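Side-chain contacts in 3-dehydroquinate dehydratase (Zymomonas mobilis subsp. mobilis, PDB 6SMF), which catalyses the dehydration of 3-dehydroquinate to 3-dehydroshikimate in the shikimate pathway, probably as a trans elimination through an enolate intermediate: residues T88-A91 with I92-I96; G22-P26 with T27-H31; H112-E115 with A116-K120. All coordinates share one frame; numbering follows the deposited sequence.

Interaction 1. Residues T88-A91 with I92-I96; sequences TSVA and IYDAI
S89 and I92 illustrate how a helix start is sealed: the serine occupies the N-cap, and its OG accepts a hydrogen bond from I92 N (2.8 Å). That hydroxyl is put there by a side chain with OG anti to the backbone N (chi1 -169°). OG is also hydrogen-bonded to OE1 of E60, giving the buried oxygen two polar partners.

Behind the cap the main-chain bonds take over, each spanning four residues: Y93 N to S89 O, D94 N to V90 O and A95 N to A91 O, the middle one 2.9 Å from D94 N to V90 O.

The apolar contact follows the same turn. The branch of I92 ending in CD1 runs back alongside S89, with CD1 3.6 Å from CB of the serine.

A carbonyl meets an aromatic edge at Y93: V90 O lies in the plane of the ring and 3.3 Å from Y93 CB. Y93 OH is hydrogen-bonded to E115, and D94, predicted to bind substrate, forms a salt bridge with R118, both of a neighbouring subunit.

Helix 90-98 forms the crossover between parallel strands 77-81 and 103-107; here I92 packs between helices 122-126 and 60-72 and also touches L80.

Interaction 2. Residues G22-P26 with T27-H31; sequences GLREP and TIYGH
R24 sets its CD over one face of the Y29 ring, a CH-pi contact in which CD of the arginine stands 4.1 Å from the centroid of the tyrosine ring, 23° off the normal. CD sits toward the rim, nearest CE2. A bend at chi2 (-112°) takes the arginine across the tyrosine, and beyond CD the guanidinium plane is 12° from the ring plane, although the CH-pi contact itself is made by CD. E25 OE2 lies in that guanidinium plane, at its edge, but 3.8 Å from R24 NE it makes only a long salt bridge.

E25 and I28 run side by side in the same direction, with OE1 of the glutamate 3.5 Å from CG1 of the isoleucine. On the far flank H31 presents a ring face to P26 O, while its ND1 lies 3.8 Å from P26 CB.

Two carbonyls hold the turn together. E25 O accepts I28 N at 2.9 Å from above its plane and Y29 N at 3.1 Å within it; P26 O takes G30 N and H31 N from opposite faces.

R24 and Y29 are the predicted transition-state stabiliser and proton acceptor; the segment corresponds to the flexible lid loop known in type II dehydroquinases. This loop, with short helix 26-29, lies between strand 9-14 and helix 34-48, and R24 NH1 is hydrogen-bonded to A98 O of a neighbouring subunit, where that chain's helix 90-98 ends.

Interaction 3. Residues H112-E115 with A116-K120; sequences HARE and AFRHK. With FLC (citrate anion), chain E.
E115 and R118 lie side by side, pointing the same way, and are joined by a two-pronged salt bridge. R118 NH2 donates to E115 OE1 at 3.0 Å on the syn side, and NE to OE2; the modelled 2.4 Å between R118 NE and E115 OE2 is too short to be taken literally. The planes of the two groups are 44° apart, a twisted rather than coplanar pairing. A bend at chi2 (109°) in E115 turns its carboxylate to the arginine. Both groups are also engaged by helix 90-98 of a neighbouring subunit.

R114 adds its guanidinium flat against one face of that of R118, centres 3.9 Å apart, with R118 NE over its centre; F117 CE1 covers the opposite face of R118. The stacked arginines serve one anion, each weakly: R118 NH1 is 3.3 Å from citrate OA1, and R114 NH2, also bonded to S109, is 3.4 Å from citrate OG2. This citrate, probably from the crystallisation liquor, also bonds N81, H87, H107, L108 and S109. It thus sets the salt-bridge network of R114, E115 and R118, the last a predicted substrate-binding residue, beside the predicted substrate pocket beyond the end of strand 103-107.

From A116 the backbone follows a 3-10 turn, with R118 N hydrogen-bonded to E115 O. H119 NE2 makes weak bonds to H112 O, at 2.8 Å, and R114 O. F117 lies beside E115, its CE2 3.5 Å from the glutamate CB. The rings of H112 and H119 are nearly parallel but slid apart, and H112 NE2 is hydrogen-bonded to NE2 of H112 of another subunit.

How the interactions relate
Along the chain the order is interaction 2, interaction 1, interaction 3, all in loops and helices flanking one five-stranded parallel sheet. Within a subunit none touches another: the nearest atoms of 112-120 are about 6 Å from interaction 1 and about 7 Å from interaction 2, while interactions 1 and 2 have centres about 31 Å apart. The link runs between chains. Helix 90-98 of one subunit supplies D94 and Y93 to the salt-bridge network of interaction 3 in its neighbour, and its final residue, A98, receives R24 of that same neighbour. Each active site is thus probably completed across a subunit interface, consistent with the homododecameric assembly.

Interaction 1. Residues T88-A91 with I92-I96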
loop_
_atom_site.group_PDB
_atom_site.type_symbol
_atom_site.label_atom_id
_atom_site.label_comp_id
_atom_site.label_asym_id
_atom_site.label_seq_id
_atom_site.Cartn_x
_atom_site.Cartn_y
_atom_site.Cartn_z
ATOM N N THR A 88 5.365 -16.052 9.533
ATOM C CA THR A 88 4.206 -15.593 10.348
ATOM C C THR A 88 4.611 -15.290 11.800
ATOM O O THR A 88 3.880 -14.534 12.461
ATOM C CB THR A 88 3.068 -16.630 10.263
ATOM O OG1 THR A 88 3.506 -17.862 10.780
ATOM C CG2 THR A 88 2.643 -16.971 8.847
ATOM N N SER A 89 5.688 -15.866 12.332
ATOM C CA SER A 89 5.864 -15.943 13.810
ATOM C C SER A 89 6.669 -14.763 14.377
ATOM O O SER A 89 7.879 -14.847 14.471
ATOM C CB SER A 89 6.425 -17.248 14.265
ATOM O OG SER A 89 6.304 -17.293 15.685
ATOM N N VAL A 90 5.966 -13.734 14.826
ATOM C CA VAL A 90 6.524 -12.694 15.714
ATOM C C VAL A 90 7.000 -13.369 16.999
ATOM O O VAL A 90 8.052 -12.947 17.539
ATOM C CB VAL A 90 5.505 -11.596 16.011
ATOM C CG1 VAL A 90 6.070 -10.579 16.982
ATOM C CG2 VAL A 90 5.068 -10.890 14.724
ATOM N N ALA A 91 6.323 -14.426 17.442
ATOM C CA ALA A 91 6.650 -15.041 18.747
ATOM C C ALA A 91 8.004 -15.745 18.637
ATOM O O ALA A 91 8.770 -15.660 19.647
ATOM C CB ALA A 91 5.546 -15.970 19.179
ATOM N N ILE A 92 8.306 -16.386 17.482
ATOM C CA ILE A 92 9.644 -17.014 17.282
ATOM C C ILE A 92 10.717 -15.926 17.177
ATOM O O ILE A 92 11.816 -16.123 17.687
ATOM C CB ILE A 92 9.643 -17.979 16.099
ATOM C CG1 ILE A 92 8.940 -19.278 16.495
ATOM C CG2 ILE A 92 11.043 -18.276 15.585
ATOM C CD1 ILE A 92 8.492 -20.075 15.284
ATOM N N TYR A 93 10.387 -14.791 16.554
ATOM C CA TYR A 93 11.317 -13.647 16.408
ATOM C C TYR A 93 11.707 -13.206 17.827
ATOM O O TYR A 93 12.894 -13.009 18.094
ATOM C CB TYR A 93 10.678 -12.558 15.540
ATOM C CG TYR A 93 11.261 -11.182 15.705
ATOM C CD1 TYR A 93 12.306 -10.733 14.931
ATOM C CD2 TYR A 93 10.744 -10.314 16.647
ATOM C CE1 TYR A 93 12.847 -9.457 15.098
ATOM C CE2 TYR A 93 11.257 -9.052 16.823
ATOM C CZ TYR A 93 12.309 -8.605 16.057
ATOM O OH TYR A 93 12.720 -7.329 16.380
ATOM N N ASP A 94 10.726 -13.080 18.719
ATOM C CA ASP A 94 10.944 -12.573 20.098
ATOM C C ASP A 94 11.743 -13.609 20.904
ATOM O O ASP A 94 12.658 -13.172 21.669
ATOM C CB ASP A 94 9.610 -12.237 20.752
ATOM C CG ASP A 94 9.185 -10.816 20.491
ATOM O OD1 ASP A 94 10.070 -9.986 20.148
ATOM O OD2 ASP A 94 8.014 -10.523 20.726
ATOM N N ALA A 95 11.431 -14.902 20.739
ATOM C CA ALA A 95 12.171 -16.000 21.404
ATOM C C ALA A 95 13.659 -15.915 21.051
ATOM O O ALA A 95 14.472 -15.848 21.966
ATOM C CB ALA A 95 11.598 -17.334 21.023
ATOM N N ILE A 96 13.995 -15.821 19.773
ATOM C CA ILE A 96 15.402 -15.696 19.294
ATOM C C ILE A 96 16.045 -14.462 19.924
ATOM O O ILE A 96 17.130 -14.581 20.514
ATOM C CB ILE A 96 15.461 -15.645 17.776
ATOM C CG1 ILE A 96 14.944 -16.934 17.167
ATOM C CG2 ILE A 96 16.865 -15.332 17.322
ATOM C CD1 ILE A 96 14.485 -16.750 15.737
#

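Interaction 2. Residues G22-P26 with T27-H31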
loop_
_atom_site.group_PDB
_atom_site.type_symbol
_atom_site.label_atom_id
_atom_site.label_comp_id
_atom_site.label_asym_id
_atom_site.label_seq_id
_atom_site.Cartn_x
_atom_site.Cartn_y
_atom_site.Cartn_z
ATOM N N GLY A 22 10.475 -36.155 1.378
ATOM C CA GLY A 22 10.690 -37.410 0.669
ATOM C C GLY A 22 9.481 -38.295 0.633
ATOM O O GLY A 22 9.521 -39.136 -0.237
ATOM N N LEU A 23 8.440 -38.174 1.452
ATOM C CA LEU A 23 7.335 -39.188 1.464
ATOM C C LEU A 23 6.508 -39.081 0.165
ATOM O O LEU A 23 6.449 -40.072 -0.596
ATOM C CB LEU A 23 6.421 -38.996 2.678
ATOM C CG LEU A 23 7.013 -39.234 4.061
ATOM C CD1 LEU A 23 5.954 -38.925 5.122
ATOM C CD2 LEU A 23 7.510 -40.668 4.204
ATOM N N ARG A 24 5.890 -37.923 -0.054
ATOM C CA ARG A 24 4.989 -37.637 -1.194
ATOM C C ARG A 24 5.779 -37.855 -2.486
ATOM O O ARG A 24 6.821 -37.165 -2.656
ATOM C CB ARG A 24 4.441 -36.203 -1.085
ATOM C CG ARG A 24 3.343 -35.896 -2.094
ATOM C CD ARG A 24 3.669 -34.887 -3.189
ATOM N NE ARG A 24 2.543 -34.706 -4.107
ATOM C CZ ARG A 24 1.465 -33.961 -3.856
ATOM N NH1 ARG A 24 1.340 -33.310 -2.709
ATOM N NH2 ARG A 24 0.512 -33.863 -4.760
ATOM N N GLU A 25 5.332 -38.824 -3.311
ATOM C CA GLU A 25 5.796 -39.099 -4.705
ATOM C C GLU A 25 7.300 -38.807 -4.824
ATOM O O GLU A 25 7.688 -37.796 -5.429
ATOM C CB GLU A 25 4.952 -38.246 -5.654
ATOM C CG GLU A 25 4.420 -38.938 -6.893
ATOM C CD GLU A 25 3.652 -37.926 -7.731
ATOM O OE1 GLU A 25 3.532 -38.149 -8.958
ATOM O OE2 GLU A 25 3.196 -36.896 -7.143
ATOM N N PRO A 26 8.190 -39.701 -4.299
ATOM C CA PRO A 26 9.623 -39.393 -4.156
ATOM C C PRO A 26 10.352 -39.189 -5.499
ATOM O O PRO A 26 11.243 -38.353 -5.606
ATOM C CB PRO A 26 10.222 -40.618 -3.428
ATOM C CG PRO A 26 9.046 -41.519 -3.050
ATOM C CD PRO A 26 7.869 -41.082 -3.889
ATOM N N THR A 27 9.943 -39.981 -6.495
ATOM C CA THR A 27 10.355 -39.968 -7.919
ATOM C C THR A 27 9.909 -38.657 -8.594
ATOM O O THR A 27 10.086 -38.595 -9.799
ATOM C CB THR A 27 9.844 -41.263 -8.576
ATOM O OG1 THR A 27 9.925 -41.146 -9.995
ATOM C CG2 THR A 27 8.429 -41.638 -8.172
ATOM N N ILE A 28 9.360 -37.671 -7.849
ATOM C CA ILE A 28 9.030 -36.284 -8.328
ATOM C C ILE A 28 9.652 -35.231 -7.378
ATOM O O ILE A 28 10.484 -34.463 -7.901
ATOM C CB ILE A 28 7.507 -36.059 -8.531
ATOM C CG1 ILE A 28 6.843 -37.045 -9.501
ATOM C CG2 ILE A 28 7.237 -34.622 -8.966
ATOM C CD1 ILE A 28 7.072 -36.778 -10.983
ATOM N N TYR A 29 9.300 -35.203 -6.071
ATOM C CA TYR A 29 9.664 -34.204 -5.008
ATOM C C TYR A 29 11.086 -34.376 -4.396
ATOM O O TYR A 29 11.479 -33.487 -3.611
ATOM C CB TYR A 29 8.722 -34.403 -3.806
ATOM C CG TYR A 29 7.767 -33.309 -3.370
ATOM C CD1 TYR A 29 7.776 -32.841 -2.044
ATOM C CD2 TYR A 29 6.778 -32.827 -4.220
ATOM C CE1 TYR A 29 6.880 -31.879 -1.602
ATOM C CE2 TYR A 29 5.867 -31.872 -3.783
ATOM C CZ TYR A 29 5.930 -31.382 -2.484
ATOM O OH TYR A 29 5.047 -30.418 -2.091
ATOM N N GLY A 30 11.775 -35.504 -4.652
ATOM C CA GLY A 30 13.192 -35.752 -4.284
ATOM C C GLY A 30 13.438 -36.626 -3.043
ATOM O O GLY A 30 13.733 -36.069 -1.975
ATOM N N HIS A 31 13.363 -37.949 -3.217
ATOM C CA HIS A 31 13.873 -39.138 -2.444
ATOM C C HIS A 31 14.253 -38.921 -0.970
ATOM O O HIS A 31 13.837 -39.738 -0.124
ATOM C CB HIS A 31 15.024 -39.906 -3.181
ATOM C CG HIS A 31 14.557 -40.576 -4.439
ATOM N ND1 HIS A 31 13.761 -41.704 -4.409
ATOM C CD2 HIS A 31 14.632 -40.191 -5.737
ATOM C CE1 HIS A 31 13.394 -42.014 -5.640
ATOM N NE2 HIS A 31 13.916 -41.092 -6.479
#

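Interaction 3. Residues H112-E115 with A116-K120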
loop_
_atom_site.group_PDB
_atom_site.type_symbol
_atom_site.label_atom_id
_atom_site.label_comp_id
_atom_site.label_asym_id
_atom_site.label_seq_id
_atom_site.Cartn_x
_atom_site.Cartn_y
_atom_site.Cartn_z
ATOM N N HIS A 112 13.302 -16.900 -1.268
ATOM C CA HIS A 112 13.227 -15.659 -2.073
ATOM C C HIS A 112 12.891 -16.056 -3.510
ATOM O O HIS A 112 12.370 -15.182 -4.245
ATOM C CB HIS A 112 14.525 -14.801 -1.952
ATOM C CG HIS A 112 14.596 -13.989 -0.699
ATOM N ND1 HIS A 112 14.273 -12.642 -0.673
ATOM C CD2 HIS A 112 14.882 -14.335 0.579
ATOM C CE1 HIS A 112 14.366 -12.205 0.567
ATOM N NE2 HIS A 112 14.729 -13.216 1.348
ATOM N N ALA A 113 13.126 -17.325 -3.890
ATOM C CA ALA A 113 12.858 -17.804 -5.266
ATOM C C ALA A 113 11.397 -18.270 -5.375
ATOM O O ALA A 113 11.006 -18.712 -6.421
ATOM C CB ALA A 113 13.829 -18.896 -5.655
ATOM N N ARG A 114 10.634 -18.175 -4.307
ATOM C CA ARG A 114 9.264 -18.715 -4.259
ATOM C C ARG A 114 8.251 -17.561 -4.179
ATOM O O ARG A 114 8.582 -16.425 -4.637
ATOM C CB ARG A 114 9.259 -19.733 -3.110
ATOM C CG ARG A 114 10.198 -20.910 -3.388
ATOM C CD ARG A 114 10.291 -21.935 -2.303
ATOM N NE ARG A 114 9.029 -22.652 -2.174
ATOM C CZ ARG A 114 8.693 -23.443 -1.177
ATOM N NH1 ARG A 114 7.493 -23.981 -1.185
ATOM N NH2 ARG A 114 9.534 -23.683 -0.192
ATOM N N GLU A 115 7.047 -17.872 -3.703
ATOM C CA GLU A 115 5.919 -16.928 -3.474
ATOM C C GLU A 115 6.458 -15.762 -2.647
ATOM O O GLU A 115 7.288 -16.012 -1.682
ATOM C CB GLU A 115 4.766 -17.644 -2.709
ATOM C CG GLU A 115 4.362 -19.019 -3.283
ATOM C CD GLU A 115 4.736 -20.245 -2.455
ATOM O OE1 GLU A 115 3.791 -21.098 -2.138
ATOM O OE2 GLU A 115 5.964 -20.367 -2.097
ATOM N N ALA A 116 6.003 -14.557 -2.983
ATOM C CA ALA A 116 6.290 -13.272 -2.281
ATOM C C ALA A 116 6.038 -13.412 -0.772
ATOM O O ALA A 116 6.838 -12.863 -0.006
ATOM C CB ALA A 116 5.415 -12.192 -2.853
ATOM N N PHE A 117 5.015 -14.158 -0.324
ATOM C CA PHE A 117 4.773 -14.241 1.128
ATOM C C PHE A 117 5.944 -14.956 1.800
ATOM O O PHE A 117 6.041 -14.843 2.995
ATOM C CB PHE A 117 3.445 -14.867 1.535
ATOM C CG PHE A 117 3.234 -16.329 1.226
ATOM C CD1 PHE A 117 3.772 -17.311 2.033
ATOM C CD2 PHE A 117 2.501 -16.714 0.126
ATOM C CE1 PHE A 117 3.659 -18.645 1.689
ATOM C CE2 PHE A 117 2.350 -18.044 -0.188
ATOM C CZ PHE A 117 2.905 -19.009 0.611
ATOM N N ARG A 118 6.773 -15.714 1.108
ATOM C CA ARG A 118 7.933 -16.381 1.770
ATOM C C ARG A 118 9.165 -15.468 1.799
ATOM O O ARG A 118 10.137 -15.872 2.376
ATOM C CB ARG A 118 8.314 -17.661 1.034
ATOM C CG ARG A 118 7.203 -18.694 0.968
ATOM C CD ARG A 118 7.790 -20.067 0.636
ATOM N NE ARG A 118 6.668 -20.870 0.167
ATOM C CZ ARG A 118 5.924 -21.662 0.940
ATOM N NH1 ARG A 118 6.232 -21.856 2.220
ATOM N NH2 ARG A 118 4.867 -22.237 0.405
ATOM N N HIS A 119 9.122 -14.281 1.166
ATOM C CA HIS A 119 10.220 -13.289 1.227
ATOM C C HIS A 119 10.371 -12.759 2.653
ATOM O O HIS A 119 11.473 -12.401 3.028
ATOM C CB HIS A 119 9.991 -12.210 0.210
ATOM C CG HIS A 119 10.040 -12.726 -1.182
ATOM N ND1 HIS A 119 9.900 -11.898 -2.278
ATOM C CD2 HIS A 119 10.162 -13.991 -1.652
ATOM C CE1 HIS A 119 9.956 -12.640 -3.360
ATOM N NE2 HIS A 119 10.145 -13.922 -3.006
ATOM N N LYS A 120 9.308 -12.778 3.454
ATOM C CA LYS A 120 9.341 -12.271 4.834
ATOM C C LYS A 120 9.922 -13.345 5.748
ATOM O O LYS A 120 9.410 -14.461 5.762
ATOM C CB LYS A 120 7.920 -11.900 5.231
ATOM C CG LYS A 120 7.749 -11.474 6.677
ATOM C CD LYS A 120 8.332 -10.103 6.907
ATOM C CE LYS A 120 8.004 -9.551 8.299
ATOM N NZ LYS A 120 8.606 -8.200 8.486
HETATM C CAC FLC E . 10.015 -21.937 3.666
HETATM C CA FLC E . 10.994 -22.957 3.061
HETATM C CB FLC E . 11.321 -24.158 3.968
HETATM C CBC FLC E . 12.406 -25.061 3.382
HETATM C CG FLC E . 10.092 -25.049 4.215
HETATM C CGC FLC E . 9.867 -26.263 3.314
HETATM O OA1 FLC E . 8.882 -22.371 4.063
HETATM O OA2 FLC E . 10.377 -20.722 3.764
HETATM O OB1 FLC E . 12.990 -25.730 4.136
HETATM O OB2 FLC E . 12.635 -25.007 2.265
HETATM O OG1 FLC E . 9.423 -27.332 3.861
HETATM O OG2 FLC E . 9.972 -26.123 2.081
HETATM O OHB FLC E . 11.785 -23.583 5.186
#